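Local coordinates for protein Phospholipase/Carboxylesterase (Dyadobacter fermentans, PDB 4H0C) that probably hydrolyses carboxylic esters, perhaps including palmitoyl thioesters on proteins, as an alpha/beta hydrolase of the phospholipase/carboxylesterase family, at residues V16-M27 with L41-A51; L78-V89 with L113-R123. All coordinates share one frame; numbering follows the deposited sequence. Where two conformers were deposited one is given.

Contact 1: residues V16-M27 with L41-A51; sequences VPVQRAKKAVVM and LQKVLKLDEMA
Lys23 and Ala24 pair in parallel with Met50 and Ala51, where Ala51 N donates to Lys23 O and Val25 N to Ala51 O, both at 2.9 Å, while Val16 N, ahead of the loop, adds a third bond to Met50 O. This is the strand pairing of a beta-alpha-beta unit, strand 23-28, helix 35-39 and strand 50-55. Ala51, with a single methyl, fits against the loop, its CB 3.7 Å from Ala21 CB and also touching Val18 CG2. On the sheet face shared by Lys23 and Met50, the selenomethionine chain bends at chi2 (68°), carrying SE and CE obliquely over the lysine chain, Lys23 CD to Met50 CE 4.0 Å; an unbranched selenoether can lie across the methylene groups of the lysine. Val25 sets CG1 against Met50 CB. Farther on, selenomethionine Met27 meets Leu47 tip to tip, CE to CD1 at 3.9 Å, and its CE also touches Leu41 CB. At the surface Lys22 has two conformers; in one, the chain curls at chi3 and chi4 and NZ comes within 3.4 Å of Glu49 OE2, a long and tentative salt bridge. There one water accepts from Lys22 N and Lys22 NZ and donates to Glu49 O at 2.7 Å. Were Glu49 an alanine, the ammonium of Lys22 would probably lose its carboxylate mate and its curled chain would be freer to turn. The chemistry thus runs from a charged, hydrated margin through backbone bonds to an apolar end, so register is probably set by the backbone bonds, the surface ion pair adding to it.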
loop_
_atom_site.group_PDB
_atom_site.type_symbol
_atom_site.label_atom_id
_atom_site.label_comp_id
_atom_site.label_asym_id
_atom_site.label_seq_id
_atom_site.Cartn_x
_atom_site.Cartn_y
_atom_site.Cartn_z
ATOM N N VAL A 16 -10.159 -0.748 16.157
ATOM C CA VAL A 16 -10.709 0.212 17.122
ATOM C C VAL A 16 -11.772 1.095 16.466
ATOM O O VAL A 16 -11.528 1.669 15.410
ATOM C CB VAL A 16 -9.590 1.127 17.679
ATOM C CG1 VAL A 16 -10.127 2.053 18.773
ATOM C CG2 VAL A 16 -8.397 0.292 18.154
ATOM N N PRO A 17 -12.954 1.218 17.093
ATOM C CA PRO A 17 -13.987 2.166 16.619
ATOM C C PRO A 17 -13.354 3.524 16.340
ATOM O O PRO A 17 -12.593 4.050 17.174
ATOM C CB PRO A 17 -14.950 2.237 17.806
ATOM C CG PRO A 17 -14.844 0.870 18.424
ATOM C CD PRO A 17 -13.414 0.447 18.270
ATOM N N VAL A 18 -13.622 4.073 15.158
ATOM C CA VAL A 18 -12.833 5.205 14.690
ATOM C C VAL A 18 -12.890 6.436 15.606
ATOM O O VAL A 18 -11.903 7.157 15.734
ATOM C CB VAL A 18 -13.122 5.526 13.205
ATOM C CG1 VAL A 18 -14.467 6.205 13.074
ATOM C CG2 VAL A 18 -11.988 6.349 12.601
ATOM N N GLN A 19 -14.034 6.641 16.263
ATOM C CA GLN A 19 -14.184 7.763 17.181
ATOM C C GLN A 19 -13.249 7.682 18.392
ATOM O O GLN A 19 -12.991 8.698 19.044
ATOM C CB GLN A 19 -15.634 7.901 17.665
ATOM C CG GLN A 19 -16.658 8.213 16.575
ATOM C CD GLN A 19 -18.086 7.857 17.011
ATOM O OE1 GLN A 19 -18.389 6.683 17.274
ATOM N NE2 GLN A 19 -18.964 8.862 17.094
ATOM N N ARG A 20 -12.749 6.491 18.709
ATOM C CA ARG A 20 -11.888 6.341 19.882
ATOM C C ARG A 20 -10.415 6.203 19.494
ATOM O O ARG A 20 -9.527 6.438 20.313
ATOM C CB ARG A 20 -12.358 5.165 20.750
ATOM C CG ARG A 20 -13.679 5.459 21.461
ATOM C CD ARG A 20 -14.094 4.474 22.555
ATOM N NE ARG A 20 -15.452 4.824 22.992
ATOM C CZ ARG A 20 -15.736 5.740 23.919
ATOM N NH1 ARG A 20 -14.766 6.387 24.536
ATOM N NH2 ARG A 20 -17.001 6.023 24.220
ATOM N N ALA A 21 -10.168 5.853 18.233
ATOM C CA ALA A 21 -8.839 5.445 17.789
ATOM C C ALA A 21 -7.833 6.592 17.740
ATOM O O ALA A 21 -8.153 7.686 17.276
ATOM C CB ALA A 21 -8.936 4.769 16.436
ATOM N N LYS A 22 -6.632 6.304 18.240
ATOM C CA LYS A 22 -5.472 7.184 18.172
ATOM C C LYS A 22 -4.832 7.138 16.771
ATOM O O LYS A 22 -4.189 8.094 16.336
ATOM C CB LYS A 22 -4.431 6.740 19.215
ATOM C CG LYS A 22 -4.964 6.637 20.640
ATOM C CD LYS A 22 -3.884 6.297 21.667
ATOM C CE LYS A 22 -3.485 4.830 21.582
ATOM N NZ LYS A 22 -4.577 3.898 21.992
ATOM N N LYS A 23 -5.010 6.015 16.080
ATOM C CA LYS A 23 -4.324 5.747 14.816
ATOM C C LYS A 23 -5.269 4.992 13.890
ATOM O O LYS A 23 -6.292 4.439 14.342
ATOM C CB LYS A 23 -3.062 4.887 15.060
ATOM C CG LYS A 23 -2.086 5.438 16.063
ATOM C CD LYS A 23 -0.958 4.461 16.342
ATOM C CE LYS A 23 0.187 5.187 17.044
ATOM N NZ LYS A 23 1.243 4.205 17.415
ATOM N N ALA A 24 -4.930 4.963 12.602
ATOM C CA ALA A 24 -5.708 4.211 11.637
ATOM C C ALA A 24 -4.786 3.546 10.675
ATOM O O ALA A 24 -3.646 3.990 10.498
ATOM C CB ALA A 24 -6.655 5.121 10.876
ATOM N N VAL A 25 -5.271 2.485 10.050
ATOM C CA VAL A 25 -4.473 1.817 9.014
ATOM C C VAL A 25 -5.370 1.506 7.824
ATOM O O VAL A 25 -6.498 1.012 8.004
ATOM C CB VAL A 25 -3.763 0.533 9.518
ATOM C CG1 VAL A 25 -4.765 -0.532 9.997
ATOM C CG2 VAL A 25 -2.885 -0.043 8.401
ATOM N N VAL A 26 -4.893 1.865 6.632
ATOM C CA VAL A 26 -5.548 1.549 5.379
ATOM C C VAL A 26 -4.885 0.279 4.849
ATOM O O VAL A 26 -3.685 0.285 4.593
ATOM C CB VAL A 26 -5.374 2.706 4.359
ATOM C CG1 VAL A 26 -6.014 2.313 3.037
ATOM C CG2 VAL A 26 -5.947 3.997 4.917
HETATM N N MSE A 27 -5.661 -0.810 4.712
HETATM C CA MSE A 27 -5.125 -2.110 4.302
HETATM C C MSE A 27 -5.641 -2.446 2.908
HETATM O O MSE A 27 -6.841 -2.406 2.667
HETATM C CB MSE A 27 -5.502 -3.201 5.317
HETATM C CG MSE A 27 -5.130 -2.803 6.745
HETATM SE SE MSE A 27 -5.405 -4.234 7.974
HETATM C CE MSE A 27 -3.929 -5.390 7.464
ATOM N N LEU A 41 -4.863 -10.005 8.651
ATOM C CA LEU A 41 -3.449 -9.785 9.020
ATOM C C LEU A 41 -3.324 -9.114 10.386
ATOM O O LEU A 41 -2.246 -9.116 10.973
ATOM C CB LEU A 41 -2.675 -8.991 7.963
ATOM C CG LEU A 41 -2.233 -9.761 6.705
ATOM C CD1 LEU A 41 -1.778 -8.814 5.611
ATOM C CD2 LEU A 41 -1.166 -10.819 6.977
ATOM N N GLN A 42 -4.421 -8.559 10.903
ATOM C CA GLN A 42 -4.388 -7.968 12.244
ATOM C C GLN A 42 -4.123 -9.030 13.323
ATOM O O GLN A 42 -3.790 -8.697 14.453
ATOM C CB GLN A 42 -5.683 -7.224 12.544
ATOM C CG GLN A 42 -6.873 -8.129 12.831
ATOM C CD GLN A 42 -8.102 -7.299 13.124
ATOM O OE1 GLN A 42 -8.096 -6.484 14.031
ATOM N NE2 GLN A 42 -9.155 -7.499 12.357
ATOM N N LYS A 43 -4.257 -10.297 12.956
ATOM C CA LYS A 43 -3.966 -11.402 13.871
ATOM C C LYS A 43 -2.467 -11.562 14.135
ATOM O O LYS A 43 -2.084 -12.168 15.134
ATOM C CB LYS A 43 -4.564 -12.711 13.364
ATOM C CG LYS A 43 -6.083 -12.760 13.452
ATOM C CD LYS A 43 -6.595 -14.027 12.797
ATOM C CE LYS A 43 -8.092 -13.964 12.550
ATOM N NZ LYS A 43 -8.503 -15.050 11.623
ATOM N N VAL A 44 -1.627 -11.020 13.244
ATOM C CA VAL A 44 -0.158 -11.168 13.329
ATOM C C VAL A 44 0.611 -9.835 13.291
ATOM O O VAL A 44 1.726 -9.755 13.812
ATOM C CB VAL A 44 0.427 -12.174 12.288
ATOM C CG1 VAL A 44 -0.091 -13.580 12.556
ATOM C CG2 VAL A 44 0.150 -11.749 10.842
ATOM N N LEU A 45 0.025 -8.803 12.679
ATOM C CA LEU A 45 0.584 -7.455 12.716
ATOM C C LEU A 45 0.093 -6.694 13.944
ATOM O O LEU A 45 -1.067 -6.857 14.363
ATOM C CB LEU A 45 0.166 -6.687 11.462
ATOM C CG LEU A 45 0.787 -7.153 10.149
ATOM C CD1 LEU A 45 0.123 -6.454 8.968
ATOM C CD2 LEU A 45 2.293 -6.902 10.137
ATOM N N LYS A 46 0.976 -5.867 14.515
ATOM C CA LYS A 46 0.650 -5.045 15.692
ATOM C C LYS A 46 -0.216 -3.856 15.268
ATOM O O LYS A 46 0.299 -2.750 15.059
ATOM C CB LYS A 46 1.961 -4.578 16.365
ATOM C CG LYS A 46 1.794 -3.817 17.671
ATOM C CD LYS A 46 3.113 -3.667 18.437
ATOM C CE LYS A 46 3.261 -2.292 19.083
ATOM N NZ LYS A 46 2.010 -1.635 19.553
ATOM N N LEU A 47 -1.528 -4.086 15.142
ATOM C CA LEU A 47 -2.470 -3.045 14.692
ATOM C C LEU A 47 -3.552 -2.787 15.734
ATOM O O LEU A 47 -4.602 -2.228 15.430
ATOM C CB LEU A 47 -3.122 -3.462 13.375
ATOM C CG LEU A 47 -2.125 -3.687 12.231
ATOM C CD1 LEU A 47 -2.855 -4.309 11.061
ATOM C CD2 LEU A 47 -1.442 -2.382 11.830
ATOM N N ASP A 48 -3.307 -3.213 16.967
ATOM C CA ASP A 48 -4.375 -3.229 17.967
ATOM C C ASP A 48 -4.834 -1.825 18.406
ATOM O O ASP A 48 -5.919 -1.695 18.970
ATOM C CB ASP A 48 -3.978 -4.093 19.160
ATOM C CG ASP A 48 -2.882 -3.469 19.963
ATOM O OD1 ASP A 48 -1.735 -3.455 19.469
ATOM O OD2 ASP A 48 -3.172 -2.990 21.085
ATOM N N GLU A 49 -4.032 -0.787 18.122
ATOM C CA GLU A 49 -4.441 0.604 18.417
ATOM C C GLU A 49 -5.063 1.322 17.208
ATOM O O GLU A 49 -5.480 2.499 17.305
ATOM C CB GLU A 49 -3.278 1.413 18.988
ATOM C CG GLU A 49 -2.890 0.952 20.381
ATOM C CD GLU A 49 -1.603 1.567 20.879
ATOM O OE1 GLU A 49 -0.553 1.373 20.216
ATOM O OE2 GLU A 49 -1.641 2.238 21.935
HETATM N N MSE A 50 -5.194 0.600 16.095
HETATM C CA MSE A 50 -5.686 1.226 14.861
HETATM C C MSE A 50 -7.158 0.951 14.571
HETATM O O MSE A 50 -7.668 -0.173 14.788
HETATM C CB MSE A 50 -4.907 0.770 13.630
HETATM C CG MSE A 50 -3.510 1.426 13.434
HETATM SE SE MSE A 50 -2.301 0.821 14.824
HETATM C CE MSE A 50 -0.670 1.324 13.904
ATOM N N ALA A 51 -7.817 1.992 14.061
ATOM C CA ALA A 51 -9.060 1.822 13.319
ATOM C C ALA A 51 -8.622 1.266 11.967
ATOM O O ALA A 51 -7.771 1.852 11.309
ATOM C CB ALA A 51 -9.789 3.152 13.165
HETATM O O HOH W 1 -6.261 3.651 19.649
#

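Contact 2: residues L78-V89 with L113-R123; sequences LDSALALVGEVV and LTLEYTTRNAR
Leu113 opens a helix-helix packing on one side of the alpha/beta hydrolase sheet, its side chain a knob among Leu78, Ala81, Leu82 and Val85 of helix 77-94; the segment axes cross at -69°, 10.1 Å apart. Its CD1 meets Leu82 CD2 at 3.7 Å and its CD2 meets Val85 CG2, the two branches touching different walls of the hole. Leu113 also touches the probable nucleophile elbow, from which helix 109-120 runs. Glu116 helps form the return hole for Leu82. Tyr117, with CG anti to the backbone N (chi1 174°), sends its ring into the hole formed by Leu82, Val85, Gly86 and Val89: Val85 CG1 sits over one face, 3.6 Å from the centroid in a CH-pi contact, and Asn121 ND2 lies over the opposite face while donating to Tyr117 O. Gly86 CA lies 3.6 Å from Tyr117 OH at the phenol end. Arg120 is held by Glu116, whose OE2 takes NE in the guanidinium plane at 2.7 Å; a water joins Arg120 NH1 to Asp79 OD1, and Leu82 CD1 stands over the guanidinium centre, 3.7 Å from Arg120 CZ. Arg123, salt-bridged to Glu93, brings NH2 within 3.6 Å of Val89 CG1.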
loop_
_atom_site.group_PDB
_atom_site.type_symbol
_atom_site.label_atom_id
_atom_site.label_comp_id
_atom_site.label_asym_id
_atom_site.label_seq_id
_atom_site.Cartn_x
_atom_site.Cartn_y
_atom_site.Cartn_z
ATOM N N LEU A 78 -6.998 2.079 -12.572
ATOM C CA LEU A 78 -5.966 2.550 -11.626
ATOM C C LEU A 78 -6.353 3.891 -10.983
ATOM O O LEU A 78 -6.328 4.010 -9.759
ATOM C CB LEU A 78 -4.565 2.628 -12.277
ATOM C CG LEU A 78 -3.470 3.236 -11.370
ATOM C CD1 LEU A 78 -3.246 2.373 -10.132
ATOM C CD2 LEU A 78 -2.153 3.422 -12.138
ATOM N N ASP A 79 -6.731 4.883 -11.806
ATOM C CA ASP A 79 -7.169 6.179 -11.295
ATOM C C ASP A 79 -8.337 5.984 -10.355
ATOM O O ASP A 79 -8.411 6.638 -9.313
ATOM C CB ASP A 79 -7.570 7.119 -12.426
ATOM C CG ASP A 79 -6.383 7.790 -13.075
ATOM O OD1 ASP A 79 -5.276 7.772 -12.475
ATOM O OD2 ASP A 79 -6.564 8.349 -14.191
ATOM N N SER A 80 -9.242 5.069 -10.717
ATOM C CA SER A 80 -10.385 4.773 -9.856
ATOM C C SER A 80 -9.921 4.176 -8.527
ATOM O O SER A 80 -10.458 4.514 -7.464
ATOM C CB SER A 80 -11.366 3.827 -10.551
ATOM O OG SER A 80 -12.590 3.814 -9.834
ATOM N N ALA A 81 -8.944 3.276 -8.592
ATOM C CA ALA A 81 -8.367 2.680 -7.363
ATOM C C ALA A 81 -7.740 3.774 -6.477
ATOM O O ALA A 81 -7.991 3.825 -5.249
ATOM C CB ALA A 81 -7.365 1.583 -7.719
ATOM N N LEU A 82 -6.967 4.675 -7.094
ATOM C CA LEU A 82 -6.308 5.767 -6.347
ATOM C C LEU A 82 -7.349 6.685 -5.724
ATOM O O LEU A 82 -7.193 7.119 -4.581
ATOM C CB LEU A 82 -5.361 6.570 -7.255
ATOM C CG LEU A 82 -4.136 5.779 -7.749
ATOM C CD1 LEU A 82 -3.480 6.487 -8.933
ATOM C CD2 LEU A 82 -3.138 5.586 -6.608
ATOM N N ALA A 83 -8.418 6.967 -6.476
ATOM C CA ALA A 83 -9.524 7.773 -5.942
ATOM C C ALA A 83 -10.142 7.164 -4.682
ATOM O O ALA A 83 -10.425 7.881 -3.707
ATOM C CB ALA A 83 -10.599 8.012 -7.003
ATOM N N LEU A 84 -10.351 5.859 -4.695
ATOM C CA LEU A 84 -10.977 5.173 -3.555
ATOM C C LEU A 84 -10.069 5.218 -2.318
ATOM O O LEU A 84 -10.541 5.466 -1.192
ATOM C CB LEU A 84 -11.363 3.730 -3.942
ATOM C CG LEU A 84 -12.036 2.859 -2.842
ATOM C CD1 LEU A 84 -13.274 3.502 -2.236
ATOM C CD2 LEU A 84 -12.377 1.466 -3.342
ATOM N N VAL A 85 -8.764 4.997 -2.518
ATOM C CA VAL A 85 -7.825 5.070 -1.379
ATOM C C VAL A 85 -7.888 6.475 -0.810
ATOM O O VAL A 85 -7.972 6.671 0.413
ATOM C CB VAL A 85 -6.384 4.704 -1.781
ATOM C CG1 VAL A 85 -5.407 4.934 -0.619
ATOM C CG2 VAL A 85 -6.339 3.277 -2.329
ATOM N N GLY A 86 -7.891 7.461 -1.708
ATOM C CA GLY A 86 -7.990 8.867 -1.306
ATOM C C GLY A 86 -9.267 9.171 -0.528
ATOM O O GLY A 86 -9.254 9.965 0.424
ATOM N N GLU A 87 -10.388 8.591 -0.958
ATOM C CA GLU A 87 -11.664 8.717 -0.206
ATOM C C GLU A 87 -11.542 8.154 1.217
ATOM O O GLU A 87 -12.035 8.769 2.194
ATOM C CB GLU A 87 -12.817 8.026 -0.954
ATOM C CG GLU A 87 -14.161 8.056 -0.230
ATOM C CD GLU A 87 -14.600 9.453 0.203
ATOM O OE1 GLU A 87 -14.576 10.377 -0.633
ATOM O OE2 GLU A 87 -14.979 9.641 1.383
ATOM N N VAL A 88 -10.907 6.977 1.334
ATOM C CA VAL A 88 -10.709 6.355 2.639
ATOM C C VAL A 88 -9.866 7.264 3.537
ATOM O O VAL A 88 -10.253 7.535 4.691
ATOM C CB VAL A 88 -10.035 4.958 2.515
ATOM C CG1 VAL A 88 -9.624 4.418 3.895
ATOM C CG2 VAL A 88 -10.951 3.977 1.779
ATOM N N VAL A 89 -8.738 7.757 3.002
ATOM C CA VAL A 89 -7.896 8.716 3.760
ATOM C C VAL A 89 -8.692 9.947 4.187
ATOM O O VAL A 89 -8.623 10.363 5.362
ATOM C CB VAL A 89 -6.603 9.117 3.012
ATOM C CG1 VAL A 89 -5.865 10.237 3.747
ATOM C CG2 VAL A 89 -5.707 7.879 2.780
ATOM N N LEU A 113 -0.280 -0.516 -5.173
ATOM C CA LEU A 113 -1.258 0.553 -5.012
ATOM C C LEU A 113 -0.918 1.443 -3.802
ATOM O O LEU A 113 -1.052 2.682 -3.868
ATOM C CB LEU A 113 -2.661 -0.019 -4.884
ATOM C CG LEU A 113 -3.777 1.033 -4.778
ATOM C CD1 LEU A 113 -3.818 2.007 -5.962
ATOM C CD2 LEU A 113 -5.122 0.321 -4.612
ATOM N N THR A 114 -0.471 0.812 -2.713
ATOM C CA THR A 114 -0.060 1.532 -1.516
ATOM C C THR A 114 1.060 2.520 -1.858
ATOM O O THR A 114 0.993 3.690 -1.475
ATOM C CB THR A 114 0.434 0.575 -0.406
ATOM O OG1 THR A 114 -0.664 -0.178 0.115
ATOM C CG2 THR A 114 1.132 1.360 0.722
ATOM N N LEU A 115 2.100 2.030 -2.538
ATOM C CA LEU A 115 3.265 2.865 -2.872
ATOM C C LEU A 115 2.858 3.964 -3.848
ATOM O O LEU A 115 3.261 5.111 -3.692
ATOM C CB LEU A 115 4.375 2.023 -3.479
ATOM C CG LEU A 115 5.063 1.115 -2.451
ATOM C CD1 LEU A 115 6.003 0.202 -3.209
ATOM C CD2 LEU A 115 5.836 1.920 -1.386
ATOM N N GLU A 116 2.034 3.618 -4.839
ATOM C CA GLU A 116 1.645 4.582 -5.863
ATOM C C GLU A 116 0.800 5.688 -5.248
ATOM O O GLU A 116 1.022 6.872 -5.517
ATOM C CB GLU A 116 0.898 3.892 -7.015
ATOM C CG GLU A 116 0.652 4.767 -8.251
ATOM C CD GLU A 116 1.918 5.266 -8.947
ATOM O OE1 GLU A 116 2.998 4.617 -8.827
ATOM O OE2 GLU A 116 1.812 6.307 -9.651
ATOM N N TYR A 117 -0.135 5.319 -4.372
ATOM C CA TYR A 117 -0.959 6.334 -3.732
ATOM C C TYR A 117 -0.158 7.259 -2.822
ATOM O O TYR A 117 -0.281 8.489 -2.889
ATOM C CB TYR A 117 -2.138 5.732 -2.932
ATOM C CG TYR A 117 -2.862 6.824 -2.182
ATOM C CD1 TYR A 117 -3.818 7.601 -2.830
ATOM C CD2 TYR A 117 -2.517 7.164 -0.860
ATOM C CE1 TYR A 117 -4.458 8.646 -2.170
ATOM C CE2 TYR A 117 -3.157 8.204 -0.198
ATOM C CZ TYR A 117 -4.113 8.948 -0.859
ATOM O OH TYR A 117 -4.750 9.989 -0.230
ATOM N N THR A 118 0.650 6.660 -1.961
ATOM C CA THR A 118 1.354 7.457 -0.965
ATOM C C THR A 118 2.418 8.352 -1.607
ATOM O O THR A 118 2.686 9.401 -1.094
ATOM C CB THR A 118 1.943 6.624 0.176
ATOM O OG1 THR A 118 2.770 5.609 -0.377
ATOM C CG2 THR A 118 0.816 5.969 0.992
ATOM N N THR A 119 3.012 7.912 -2.718
ATOM C CA THR A 119 4.073 8.657 -3.399
ATOM C C THR A 119 3.489 9.779 -4.291
ATOM O O THR A 119 4.103 10.849 -4.475
ATOM C CB THR A 119 5.014 7.681 -4.120
ATOM O OG1 THR A 119 5.418 6.675 -3.172
ATOM C CG2 THR A 119 6.288 8.388 -4.616
ATOM N N ARG A 120 2.273 9.577 -4.793
ATOM C CA ARG A 120 1.571 10.693 -5.464
ATOM C C ARG A 120 1.090 11.736 -4.469
ATOM O O ARG A 120 0.786 12.874 -4.860
ATOM C CB ARG A 120 0.377 10.152 -6.263
ATOM C CG ARG A 120 0.792 9.393 -7.518
ATOM C CD ARG A 120 -0.426 9.082 -8.358
ATOM N NE ARG A 120 -0.090 8.231 -9.492
ATOM C CZ ARG A 120 -0.727 8.251 -10.661
ATOM N NH1 ARG A 120 -1.704 9.136 -10.878
ATOM N NH2 ARG A 120 -0.363 7.416 -11.616
ATOM N N ASN A 121 1.001 11.341 -3.192
ATOM C CA ASN A 121 0.399 12.166 -2.143
ATOM C C ASN A 121 1.265 12.160 -0.906
ATOM O O ASN A 121 0.792 11.836 0.179
ATOM C CB ASN A 121 -1.006 11.638 -1.808
ATOM C CG ASN A 121 -1.938 11.708 -3.001
ATOM O OD1 ASN A 121 -2.445 12.785 -3.337
ATOM N ND2 ASN A 121 -2.162 10.576 -3.657
ATOM N N ALA A 122 2.558 12.431 -1.090
ATOM C CA ALA A 122 3.536 12.258 0.001
ATOM C C ALA A 122 3.357 13.346 1.039
ATOM O O ALA A 122 3.222 14.506 0.699
ATOM C CB ALA A 122 4.963 12.228 -0.527
ATOM N N ARG A 123 3.283 12.927 2.287
ATOM C CA ARG A 123 3.258 13.818 3.431
ATOM C C ARG A 123 3.678 12.995 4.618
ATOM O O ARG A 123 4.049 11.855 4.453
ATOM C CB ARG A 123 1.885 14.448 3.646
ATOM C CG ARG A 123 0.720 13.503 3.525
ATOM C CD ARG A 123 -0.527 14.353 3.586
ATOM N NE ARG A 123 -1.764 13.657 3.319
ATOM C CZ ARG A 123 -2.933 14.037 3.834
ATOM N NH1 ARG A 123 -2.990 15.082 4.669
ATOM N NH2 ARG A 123 -4.036 13.364 3.533
HETATM O O HOH W 2 -3.166 9.130 -13.377
#

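The two contacts lie in series along the chain, their centres about 19 Å apart. Contact 1 is peripheral, about 15 Å from the chain centre, and joins neighbouring strands through backbone hydrogen bonds; contact 2 is more central, about 8 Å out, and joins two helices by side-chain packing with no direct hydrogen bond between them. Strand 23-28 links them: Val26 CG2 of contact 1 touches Val88 CG1 of contact 2, and Val85 and Leu113 both rest on Leu28. Each has charged groups and a bridging water at its margin, but contact 1 has a direct ion pair across its segments, whereas contact 2 keeps its Glu116-Arg120 salt bridge within one segment.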